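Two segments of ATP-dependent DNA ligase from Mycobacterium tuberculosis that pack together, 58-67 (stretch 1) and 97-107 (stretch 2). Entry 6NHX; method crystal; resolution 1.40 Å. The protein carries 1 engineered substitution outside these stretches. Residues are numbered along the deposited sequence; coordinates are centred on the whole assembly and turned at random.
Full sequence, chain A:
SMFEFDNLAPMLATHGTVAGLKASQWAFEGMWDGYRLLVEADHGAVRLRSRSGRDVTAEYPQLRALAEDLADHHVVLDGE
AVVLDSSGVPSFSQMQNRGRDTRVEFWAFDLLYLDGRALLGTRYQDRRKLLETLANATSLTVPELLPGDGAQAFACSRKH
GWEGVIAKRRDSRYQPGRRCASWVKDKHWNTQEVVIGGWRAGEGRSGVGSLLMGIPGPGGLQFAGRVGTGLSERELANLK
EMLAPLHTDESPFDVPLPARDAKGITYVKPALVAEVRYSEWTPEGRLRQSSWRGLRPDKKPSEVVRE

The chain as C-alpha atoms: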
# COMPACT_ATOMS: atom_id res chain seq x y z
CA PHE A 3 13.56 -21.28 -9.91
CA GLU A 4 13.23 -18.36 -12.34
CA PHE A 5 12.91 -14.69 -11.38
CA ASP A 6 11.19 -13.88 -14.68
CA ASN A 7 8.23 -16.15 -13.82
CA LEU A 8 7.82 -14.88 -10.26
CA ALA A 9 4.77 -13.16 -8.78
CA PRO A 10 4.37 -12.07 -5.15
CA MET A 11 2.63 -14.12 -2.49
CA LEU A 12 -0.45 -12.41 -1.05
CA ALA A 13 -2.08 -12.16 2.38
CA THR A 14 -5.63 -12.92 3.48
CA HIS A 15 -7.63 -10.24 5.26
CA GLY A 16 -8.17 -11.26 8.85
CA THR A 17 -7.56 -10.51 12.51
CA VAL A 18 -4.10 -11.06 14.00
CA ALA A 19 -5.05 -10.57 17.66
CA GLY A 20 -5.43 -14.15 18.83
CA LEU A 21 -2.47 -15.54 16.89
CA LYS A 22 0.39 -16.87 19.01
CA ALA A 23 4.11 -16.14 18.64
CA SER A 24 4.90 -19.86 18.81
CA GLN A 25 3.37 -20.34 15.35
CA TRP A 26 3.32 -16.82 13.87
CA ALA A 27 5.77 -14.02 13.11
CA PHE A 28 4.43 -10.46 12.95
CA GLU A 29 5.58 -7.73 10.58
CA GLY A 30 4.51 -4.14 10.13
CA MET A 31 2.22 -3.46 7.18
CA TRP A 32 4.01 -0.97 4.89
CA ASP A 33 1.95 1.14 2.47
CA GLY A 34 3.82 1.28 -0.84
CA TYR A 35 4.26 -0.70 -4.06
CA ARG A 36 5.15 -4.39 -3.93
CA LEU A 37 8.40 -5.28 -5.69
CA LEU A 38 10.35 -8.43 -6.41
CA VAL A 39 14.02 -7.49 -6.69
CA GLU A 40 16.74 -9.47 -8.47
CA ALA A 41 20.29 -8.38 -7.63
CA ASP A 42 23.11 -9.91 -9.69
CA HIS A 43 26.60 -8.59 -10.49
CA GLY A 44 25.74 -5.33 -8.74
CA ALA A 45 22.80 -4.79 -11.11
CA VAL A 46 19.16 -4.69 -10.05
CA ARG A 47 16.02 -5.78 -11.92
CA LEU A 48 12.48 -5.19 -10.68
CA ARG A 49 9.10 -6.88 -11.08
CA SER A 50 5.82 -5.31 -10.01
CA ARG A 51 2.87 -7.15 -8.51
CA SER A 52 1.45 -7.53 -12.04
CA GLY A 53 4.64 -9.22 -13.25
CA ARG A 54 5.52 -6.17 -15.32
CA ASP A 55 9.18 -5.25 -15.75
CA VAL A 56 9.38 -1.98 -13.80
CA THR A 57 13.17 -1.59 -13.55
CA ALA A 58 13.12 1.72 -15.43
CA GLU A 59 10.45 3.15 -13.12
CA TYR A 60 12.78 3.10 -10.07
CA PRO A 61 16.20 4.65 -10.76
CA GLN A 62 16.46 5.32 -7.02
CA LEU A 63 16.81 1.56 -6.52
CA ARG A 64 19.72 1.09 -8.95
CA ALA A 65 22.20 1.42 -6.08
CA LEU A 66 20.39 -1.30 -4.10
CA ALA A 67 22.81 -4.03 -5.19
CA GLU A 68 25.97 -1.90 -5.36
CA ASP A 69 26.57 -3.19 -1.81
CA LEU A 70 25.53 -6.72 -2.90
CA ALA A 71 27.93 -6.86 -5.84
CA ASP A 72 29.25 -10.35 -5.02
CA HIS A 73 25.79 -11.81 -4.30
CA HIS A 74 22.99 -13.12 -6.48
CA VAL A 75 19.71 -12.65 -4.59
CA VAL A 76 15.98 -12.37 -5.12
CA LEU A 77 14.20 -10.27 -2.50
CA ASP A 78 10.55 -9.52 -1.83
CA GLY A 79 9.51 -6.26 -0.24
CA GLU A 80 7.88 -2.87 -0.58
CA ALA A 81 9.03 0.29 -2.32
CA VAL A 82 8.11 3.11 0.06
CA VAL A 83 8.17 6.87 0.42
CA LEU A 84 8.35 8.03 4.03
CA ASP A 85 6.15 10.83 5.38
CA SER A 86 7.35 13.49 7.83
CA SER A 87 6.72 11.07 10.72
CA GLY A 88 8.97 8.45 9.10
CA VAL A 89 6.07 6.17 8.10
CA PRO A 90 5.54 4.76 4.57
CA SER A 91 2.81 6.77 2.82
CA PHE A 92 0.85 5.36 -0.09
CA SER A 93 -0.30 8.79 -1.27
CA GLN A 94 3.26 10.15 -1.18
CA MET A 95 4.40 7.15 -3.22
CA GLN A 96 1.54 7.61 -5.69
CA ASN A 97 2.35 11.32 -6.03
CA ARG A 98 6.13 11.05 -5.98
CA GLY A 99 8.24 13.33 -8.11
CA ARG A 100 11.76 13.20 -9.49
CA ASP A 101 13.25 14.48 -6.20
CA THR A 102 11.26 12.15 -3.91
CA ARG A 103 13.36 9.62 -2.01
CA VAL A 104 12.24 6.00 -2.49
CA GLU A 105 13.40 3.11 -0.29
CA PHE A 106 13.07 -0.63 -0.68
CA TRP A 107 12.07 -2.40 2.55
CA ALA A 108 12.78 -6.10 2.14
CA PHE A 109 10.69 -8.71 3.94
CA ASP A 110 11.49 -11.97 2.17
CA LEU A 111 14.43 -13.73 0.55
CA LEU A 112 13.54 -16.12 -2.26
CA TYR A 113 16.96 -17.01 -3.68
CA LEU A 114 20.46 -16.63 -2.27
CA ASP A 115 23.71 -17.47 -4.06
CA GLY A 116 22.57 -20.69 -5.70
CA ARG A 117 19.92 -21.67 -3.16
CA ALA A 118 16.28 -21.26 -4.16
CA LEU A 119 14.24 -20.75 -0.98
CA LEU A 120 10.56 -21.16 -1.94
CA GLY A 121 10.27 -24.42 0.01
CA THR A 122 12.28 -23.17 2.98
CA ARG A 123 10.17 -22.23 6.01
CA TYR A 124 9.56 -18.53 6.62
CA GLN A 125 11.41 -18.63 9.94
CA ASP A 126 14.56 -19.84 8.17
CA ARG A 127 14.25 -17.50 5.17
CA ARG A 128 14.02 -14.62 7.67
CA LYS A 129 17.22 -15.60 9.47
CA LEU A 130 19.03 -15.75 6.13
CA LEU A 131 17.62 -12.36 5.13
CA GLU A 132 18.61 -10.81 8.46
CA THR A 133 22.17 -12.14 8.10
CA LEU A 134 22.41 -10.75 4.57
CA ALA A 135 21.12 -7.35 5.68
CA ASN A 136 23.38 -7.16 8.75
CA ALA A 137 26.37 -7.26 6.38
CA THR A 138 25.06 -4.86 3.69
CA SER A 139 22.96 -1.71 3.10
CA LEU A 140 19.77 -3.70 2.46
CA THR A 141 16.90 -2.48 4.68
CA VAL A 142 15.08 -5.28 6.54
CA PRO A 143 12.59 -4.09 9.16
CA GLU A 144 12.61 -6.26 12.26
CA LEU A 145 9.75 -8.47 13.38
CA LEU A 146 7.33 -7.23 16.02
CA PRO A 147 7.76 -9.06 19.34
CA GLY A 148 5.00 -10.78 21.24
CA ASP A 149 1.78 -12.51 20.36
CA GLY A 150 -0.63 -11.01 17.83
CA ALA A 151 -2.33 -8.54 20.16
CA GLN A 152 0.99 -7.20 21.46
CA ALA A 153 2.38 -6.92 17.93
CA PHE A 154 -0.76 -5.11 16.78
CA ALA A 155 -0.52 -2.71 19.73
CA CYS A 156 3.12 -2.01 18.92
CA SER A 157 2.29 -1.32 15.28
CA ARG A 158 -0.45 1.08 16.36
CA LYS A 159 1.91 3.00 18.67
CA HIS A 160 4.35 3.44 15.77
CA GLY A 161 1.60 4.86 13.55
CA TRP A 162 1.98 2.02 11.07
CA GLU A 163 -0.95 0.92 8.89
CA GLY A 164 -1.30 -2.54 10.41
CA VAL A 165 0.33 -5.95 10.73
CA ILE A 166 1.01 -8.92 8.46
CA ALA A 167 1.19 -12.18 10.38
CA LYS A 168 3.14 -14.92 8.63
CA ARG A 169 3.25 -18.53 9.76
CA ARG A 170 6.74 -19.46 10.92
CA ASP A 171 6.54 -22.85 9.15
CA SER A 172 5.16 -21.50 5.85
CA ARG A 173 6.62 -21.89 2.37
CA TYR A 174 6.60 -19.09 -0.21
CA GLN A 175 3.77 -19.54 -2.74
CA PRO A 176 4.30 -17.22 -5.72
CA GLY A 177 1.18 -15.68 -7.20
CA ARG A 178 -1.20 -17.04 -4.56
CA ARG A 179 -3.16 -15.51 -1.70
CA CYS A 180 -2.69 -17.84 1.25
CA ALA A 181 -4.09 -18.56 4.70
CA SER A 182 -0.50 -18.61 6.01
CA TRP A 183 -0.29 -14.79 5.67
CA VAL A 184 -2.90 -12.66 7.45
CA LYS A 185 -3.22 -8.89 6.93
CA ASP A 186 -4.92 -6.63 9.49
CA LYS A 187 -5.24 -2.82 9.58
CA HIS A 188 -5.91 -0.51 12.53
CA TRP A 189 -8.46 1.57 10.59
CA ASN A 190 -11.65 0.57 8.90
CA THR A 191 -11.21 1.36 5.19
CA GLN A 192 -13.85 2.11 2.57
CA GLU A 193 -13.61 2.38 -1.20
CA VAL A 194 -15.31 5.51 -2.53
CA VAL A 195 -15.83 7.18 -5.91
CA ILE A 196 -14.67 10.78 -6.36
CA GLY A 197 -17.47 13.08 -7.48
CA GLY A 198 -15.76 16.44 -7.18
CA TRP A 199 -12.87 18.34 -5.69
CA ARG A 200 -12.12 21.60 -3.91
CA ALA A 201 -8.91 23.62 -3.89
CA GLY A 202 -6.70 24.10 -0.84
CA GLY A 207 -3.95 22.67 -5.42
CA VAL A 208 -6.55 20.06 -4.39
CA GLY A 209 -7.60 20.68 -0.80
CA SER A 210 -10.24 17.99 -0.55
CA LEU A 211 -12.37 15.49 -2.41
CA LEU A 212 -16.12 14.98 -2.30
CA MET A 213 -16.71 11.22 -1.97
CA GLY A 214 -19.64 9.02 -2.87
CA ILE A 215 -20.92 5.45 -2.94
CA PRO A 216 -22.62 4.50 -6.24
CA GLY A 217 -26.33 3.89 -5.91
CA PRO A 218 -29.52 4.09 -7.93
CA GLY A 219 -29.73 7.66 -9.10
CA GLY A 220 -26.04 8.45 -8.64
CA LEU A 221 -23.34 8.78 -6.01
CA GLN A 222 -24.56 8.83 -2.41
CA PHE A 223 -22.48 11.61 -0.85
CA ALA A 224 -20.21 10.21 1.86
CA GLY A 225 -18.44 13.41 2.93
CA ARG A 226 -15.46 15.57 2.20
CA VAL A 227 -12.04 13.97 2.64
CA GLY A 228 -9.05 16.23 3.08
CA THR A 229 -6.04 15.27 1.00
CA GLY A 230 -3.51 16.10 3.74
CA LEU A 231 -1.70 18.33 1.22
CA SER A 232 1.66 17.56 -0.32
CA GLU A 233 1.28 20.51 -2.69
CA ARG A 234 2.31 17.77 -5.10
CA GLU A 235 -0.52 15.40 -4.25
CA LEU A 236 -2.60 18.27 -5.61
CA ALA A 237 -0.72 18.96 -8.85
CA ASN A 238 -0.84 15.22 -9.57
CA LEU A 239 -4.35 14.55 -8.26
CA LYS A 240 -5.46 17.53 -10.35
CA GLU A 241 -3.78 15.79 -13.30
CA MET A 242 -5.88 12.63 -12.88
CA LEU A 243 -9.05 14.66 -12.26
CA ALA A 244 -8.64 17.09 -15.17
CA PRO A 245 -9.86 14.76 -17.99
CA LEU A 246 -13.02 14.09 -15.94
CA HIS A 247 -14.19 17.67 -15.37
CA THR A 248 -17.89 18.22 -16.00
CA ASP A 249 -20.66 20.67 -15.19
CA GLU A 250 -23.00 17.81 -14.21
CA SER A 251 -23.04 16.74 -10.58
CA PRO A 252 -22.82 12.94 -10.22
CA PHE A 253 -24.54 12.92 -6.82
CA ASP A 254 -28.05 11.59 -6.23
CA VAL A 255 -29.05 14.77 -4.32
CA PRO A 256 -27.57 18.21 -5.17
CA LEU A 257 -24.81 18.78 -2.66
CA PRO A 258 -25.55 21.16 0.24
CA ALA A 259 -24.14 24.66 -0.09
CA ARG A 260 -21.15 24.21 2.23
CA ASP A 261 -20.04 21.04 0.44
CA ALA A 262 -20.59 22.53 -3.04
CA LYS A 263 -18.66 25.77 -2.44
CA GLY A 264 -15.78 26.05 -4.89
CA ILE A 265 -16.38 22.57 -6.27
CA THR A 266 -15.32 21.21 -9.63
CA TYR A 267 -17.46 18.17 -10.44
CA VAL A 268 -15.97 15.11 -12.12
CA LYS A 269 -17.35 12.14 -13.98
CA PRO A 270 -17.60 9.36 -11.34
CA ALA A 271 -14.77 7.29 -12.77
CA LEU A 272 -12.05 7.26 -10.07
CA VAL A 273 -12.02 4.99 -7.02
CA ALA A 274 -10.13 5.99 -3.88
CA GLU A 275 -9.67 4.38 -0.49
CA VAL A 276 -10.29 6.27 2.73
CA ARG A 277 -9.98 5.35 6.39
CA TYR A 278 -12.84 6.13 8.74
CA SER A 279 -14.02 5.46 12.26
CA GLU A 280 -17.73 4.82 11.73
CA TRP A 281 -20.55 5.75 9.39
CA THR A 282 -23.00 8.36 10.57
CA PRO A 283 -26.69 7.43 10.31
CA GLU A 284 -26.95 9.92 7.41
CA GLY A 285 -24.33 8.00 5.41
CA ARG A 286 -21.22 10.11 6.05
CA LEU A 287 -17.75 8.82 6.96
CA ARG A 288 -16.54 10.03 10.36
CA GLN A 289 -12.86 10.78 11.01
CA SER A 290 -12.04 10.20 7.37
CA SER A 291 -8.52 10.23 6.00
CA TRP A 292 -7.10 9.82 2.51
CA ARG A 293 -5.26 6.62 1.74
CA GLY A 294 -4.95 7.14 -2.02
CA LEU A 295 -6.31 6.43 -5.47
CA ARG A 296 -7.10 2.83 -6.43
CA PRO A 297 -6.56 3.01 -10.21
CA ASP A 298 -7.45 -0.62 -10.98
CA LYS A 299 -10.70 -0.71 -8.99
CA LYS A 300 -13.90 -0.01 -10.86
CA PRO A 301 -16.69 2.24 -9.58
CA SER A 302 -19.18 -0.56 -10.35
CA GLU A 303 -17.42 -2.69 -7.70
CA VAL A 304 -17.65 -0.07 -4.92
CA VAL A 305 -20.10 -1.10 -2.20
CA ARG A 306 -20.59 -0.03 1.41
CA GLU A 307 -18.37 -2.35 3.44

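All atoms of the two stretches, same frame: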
# COMPACT_ATOMS: atom_id res chain seq x y z
N ALA A 58 12.89 0.34 -15.03
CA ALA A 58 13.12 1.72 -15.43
C ALA A 58 12.31 2.71 -14.61
O ALA A 58 12.64 3.90 -14.59
CB ALA A 58 12.83 1.90 -16.93
N GLU A 59 11.27 2.25 -13.91
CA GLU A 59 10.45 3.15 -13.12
C GLU A 59 11.08 3.53 -11.79
O GLU A 59 10.59 4.45 -11.12
CB GLU A 59 9.06 2.56 -12.89
CG GLU A 59 8.26 2.30 -14.16
CD GLU A 59 6.89 1.71 -13.88
OE1 GLU A 59 6.63 1.31 -12.72
OE2 GLU A 59 6.07 1.63 -14.82
N TYR A 60 12.16 2.87 -11.38
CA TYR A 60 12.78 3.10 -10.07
C TYR A 60 14.28 3.26 -10.21
O TYR A 60 15.05 2.37 -9.80
CB TYR A 60 12.45 1.97 -9.09
CG TYR A 60 10.98 1.75 -8.85
CD1 TYR A 60 10.35 2.37 -7.78
CD2 TYR A 60 10.23 0.92 -9.68
CE1 TYR A 60 9.00 2.17 -7.54
CE2 TYR A 60 8.89 0.71 -9.44
CZ TYR A 60 8.28 1.34 -8.37
OH TYR A 60 6.94 1.15 -8.12
N PRO A 61 14.75 4.39 -10.75
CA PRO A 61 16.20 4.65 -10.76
C PRO A 61 16.79 4.83 -9.38
O PRO A 61 17.99 4.63 -9.21
CB PRO A 61 16.31 5.93 -11.60
CG PRO A 61 15.00 6.61 -11.39
CD PRO A 61 13.99 5.51 -11.33
N GLN A 62 15.97 5.22 -8.39
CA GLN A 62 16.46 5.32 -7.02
C GLN A 62 17.01 3.99 -6.52
O GLN A 62 17.94 3.97 -5.71
CB GLN A 62 15.32 5.76 -6.10
CG GLN A 62 14.77 7.15 -6.36
CD GLN A 62 13.55 7.13 -7.27
OE1 GLN A 62 13.25 6.11 -7.90
NE2 GLN A 62 12.84 8.25 -7.33
N LEU A 63 16.47 2.88 -7.01
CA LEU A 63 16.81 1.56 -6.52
C LEU A 63 17.94 0.90 -7.31
O LEU A 63 18.20 -0.29 -7.11
CB LEU A 63 15.58 0.65 -6.51
CG LEU A 63 14.38 1.18 -5.71
CD1 LEU A 63 13.29 0.13 -5.66
CD2 LEU A 63 14.82 1.58 -4.30
N ARG A 64 18.59 1.65 -8.20
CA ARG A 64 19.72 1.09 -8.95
C ARG A 64 20.88 0.77 -8.02
O ARG A 64 21.59 -0.22 -8.23
CB ARG A 64 20.20 2.08 -10.01
CG ARG A 64 19.25 2.27 -11.15
CD ARG A 64 19.88 3.17 -12.18
NE ARG A 64 18.95 3.46 -13.26
CZ ARG A 64 18.92 4.61 -13.92
NH1 ARG A 64 19.78 5.58 -13.61
NH2 ARG A 64 18.04 4.80 -14.89
N ALA A 65 21.10 1.60 -7.01
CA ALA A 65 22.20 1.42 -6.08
C ALA A 65 21.94 0.33 -5.05
O ALA A 65 22.82 0.06 -4.23
CB ALA A 65 22.50 2.74 -5.36
N LEU A 66 20.75 -0.29 -5.08
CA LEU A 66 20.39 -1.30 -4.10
C LEU A 66 21.44 -2.40 -4.01
O LEU A 66 21.86 -2.79 -2.91
CB LEU A 66 19.03 -1.90 -4.45
CG LEU A 66 17.87 -1.79 -3.47
CD1 LEU A 66 16.69 -2.62 -3.98
CD2 LEU A 66 18.28 -2.25 -2.09
N ALA A 67 21.88 -2.91 -5.16
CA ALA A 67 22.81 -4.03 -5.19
C ALA A 67 24.27 -3.61 -5.27
O ALA A 67 25.14 -4.49 -5.32
CB ALA A 67 22.50 -4.96 -6.36
N ASN A 97 2.14 9.97 -5.53
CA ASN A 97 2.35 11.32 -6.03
C ASN A 97 3.82 11.71 -6.04
O ASN A 97 4.14 12.90 -6.03
CB ASN A 97 1.53 12.32 -5.22
CG ASN A 97 0.03 12.15 -5.42
OD1 ASN A 97 -0.55 12.72 -6.34
ND2 ASN A 97 -0.61 11.37 -4.56
N ARG A 98 4.71 10.73 -6.07
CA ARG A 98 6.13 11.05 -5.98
C ARG A 98 6.59 11.78 -7.23
O ARG A 98 6.06 11.60 -8.33
CB ARG A 98 6.96 9.78 -5.77
CG ARG A 98 7.02 8.84 -6.94
CD ARG A 98 7.80 7.61 -6.53
NE ARG A 98 7.72 6.51 -7.49
CZ ARG A 98 8.70 6.18 -8.32
NH1 ARG A 98 9.84 6.87 -8.32
NH2 ARG A 98 8.55 5.16 -9.15
N GLY A 99 7.59 12.64 -7.03
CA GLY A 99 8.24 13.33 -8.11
C GLY A 99 9.68 12.88 -8.27
O GLY A 99 10.14 11.94 -7.62
N ARG A 100 10.40 13.59 -9.14
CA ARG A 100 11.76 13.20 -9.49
C ARG A 100 12.75 13.42 -8.35
O ARG A 100 13.83 12.83 -8.37
CB ARG A 100 12.21 13.94 -10.76
N ASP A 101 12.40 14.24 -7.37
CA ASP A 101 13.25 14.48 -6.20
C ASP A 101 12.84 13.66 -4.98
O ASP A 101 13.52 13.73 -3.95
CB ASP A 101 13.24 15.97 -5.84
CG ASP A 101 14.63 16.50 -5.49
OD1 ASP A 101 15.63 15.83 -5.82
OD2 ASP A 101 14.72 17.60 -4.89
N THR A 102 11.75 12.89 -5.07
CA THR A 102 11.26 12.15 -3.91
C THR A 102 12.16 10.94 -3.65
O THR A 102 12.45 10.16 -4.56
CB THR A 102 9.84 11.67 -4.18
OG1 THR A 102 9.03 12.79 -4.55
CG2 THR A 102 9.25 11.04 -2.94
N ARG A 103 12.56 10.77 -2.39
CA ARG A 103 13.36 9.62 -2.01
C ARG A 103 12.48 8.38 -1.90
O ARG A 103 11.43 8.41 -1.26
CB ARG A 103 14.07 9.90 -0.68
CG ARG A 103 14.77 11.26 -0.65
CD ARG A 103 15.27 11.62 0.75
NE ARG A 103 16.19 10.62 1.29
CZ ARG A 103 17.45 10.46 0.90
NH1 ARG A 103 17.96 11.23 -0.06
NH2 ARG A 103 18.20 9.52 1.46
N VAL A 104 12.91 7.30 -2.54
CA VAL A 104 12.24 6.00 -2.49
C VAL A 104 13.18 4.99 -1.85
O VAL A 104 14.37 4.94 -2.20
CB VAL A 104 11.84 5.55 -3.91
CG1 VAL A 104 11.28 4.12 -3.89
CG2 VAL A 104 10.83 6.53 -4.52
N GLU A 105 12.66 4.20 -0.92
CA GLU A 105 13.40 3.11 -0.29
C GLU A 105 12.77 1.78 -0.67
O GLU A 105 11.59 1.70 -0.99
CB GLU A 105 13.35 3.24 1.23
CG GLU A 105 13.98 4.52 1.75
CD GLU A 105 14.27 4.52 3.23
OE1 GLU A 105 14.44 3.45 3.83
OE2 GLU A 105 14.37 5.63 3.80
N PHE A 106 13.57 0.73 -0.59
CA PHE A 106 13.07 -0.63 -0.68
C PHE A 106 13.20 -1.27 0.70
O PHE A 106 14.31 -1.32 1.25
CB PHE A 106 13.82 -1.43 -1.73
CG PHE A 106 13.39 -2.88 -1.81
CD1 PHE A 106 12.12 -3.23 -2.24
CD2 PHE A 106 14.26 -3.89 -1.43
CE1 PHE A 106 11.74 -4.56 -2.32
CE2 PHE A 106 13.87 -5.22 -1.49
CZ PHE A 106 12.63 -5.55 -1.94
N TRP A 107 12.08 -1.69 1.27
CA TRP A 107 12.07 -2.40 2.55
C TRP A 107 11.82 -3.87 2.25
O TRP A 107 10.72 -4.25 1.85
CB TRP A 107 11.00 -1.84 3.49
CG TRP A 107 11.37 -0.48 4.07
CD1 TRP A 107 12.41 0.32 3.69
CD2 TRP A 107 10.69 0.23 5.13
NE1 TRP A 107 12.43 1.48 4.44
CE2 TRP A 107 11.39 1.44 5.33
CE3 TRP A 107 9.58 -0.04 5.92
CZ2 TRP A 107 11.00 2.37 6.29
CZ3 TRP A 107 9.20 0.89 6.88
CH2 TRP A 107 9.89 2.09 7.05
O HOH W 1 6.28 3.86 -8.62

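Arg98 makes the main polar contact. Its CA-to-CB bond points toward stretch 1, and its extended chain (chi2 and chi3 both t) carries the guanidinium to the backbone of Glu59. Arg98 NH2 donates a nearly straight hydrogen bond to Glu59 O, 2.9 Å long. The same NH2 lies over one face of the Tyr60 ring, 3.4 Å from Tyr60 CE1. Water 1 accepts a hydrogen bond from Arg98 NH2 (2.7 Å to its O) and forms a weak one with Tyr60 OH (2.8 Å to its O).

Gly99 to Thr102 form a type I turn. Gly99 N donates to Thr102 OG1 at 2.9 Å, so the threonine hydroxyl braces the turn. Thr102 O receives a weak hydrogen bond from Gln62 NE2 at 3.4 Å.

Arg103 points away and stays exposed. Val104 points toward stretch 1 and is buried. Its CG1 lies at the edge of the Tyr60 ring, 4.4 Å from Tyr60 CD1, and also 4.4 Å from Leu63 CD2. A compact branched side chain fits here.

Glu105 points away; its OE1 accepts a hydrogen bond from Trp107 NE1 at 2.9 Å. The Phe106 CA-to-CB bond points toward stretch 1, though the end of the side chain leads away. Its CB is 4.1 Å from Leu63 CD2, and its CD2 is 3.7 Å from Leu66 CD1. Phe106 and Leu63 are buried, and the partly exposed Leu66 extends this apolar patch.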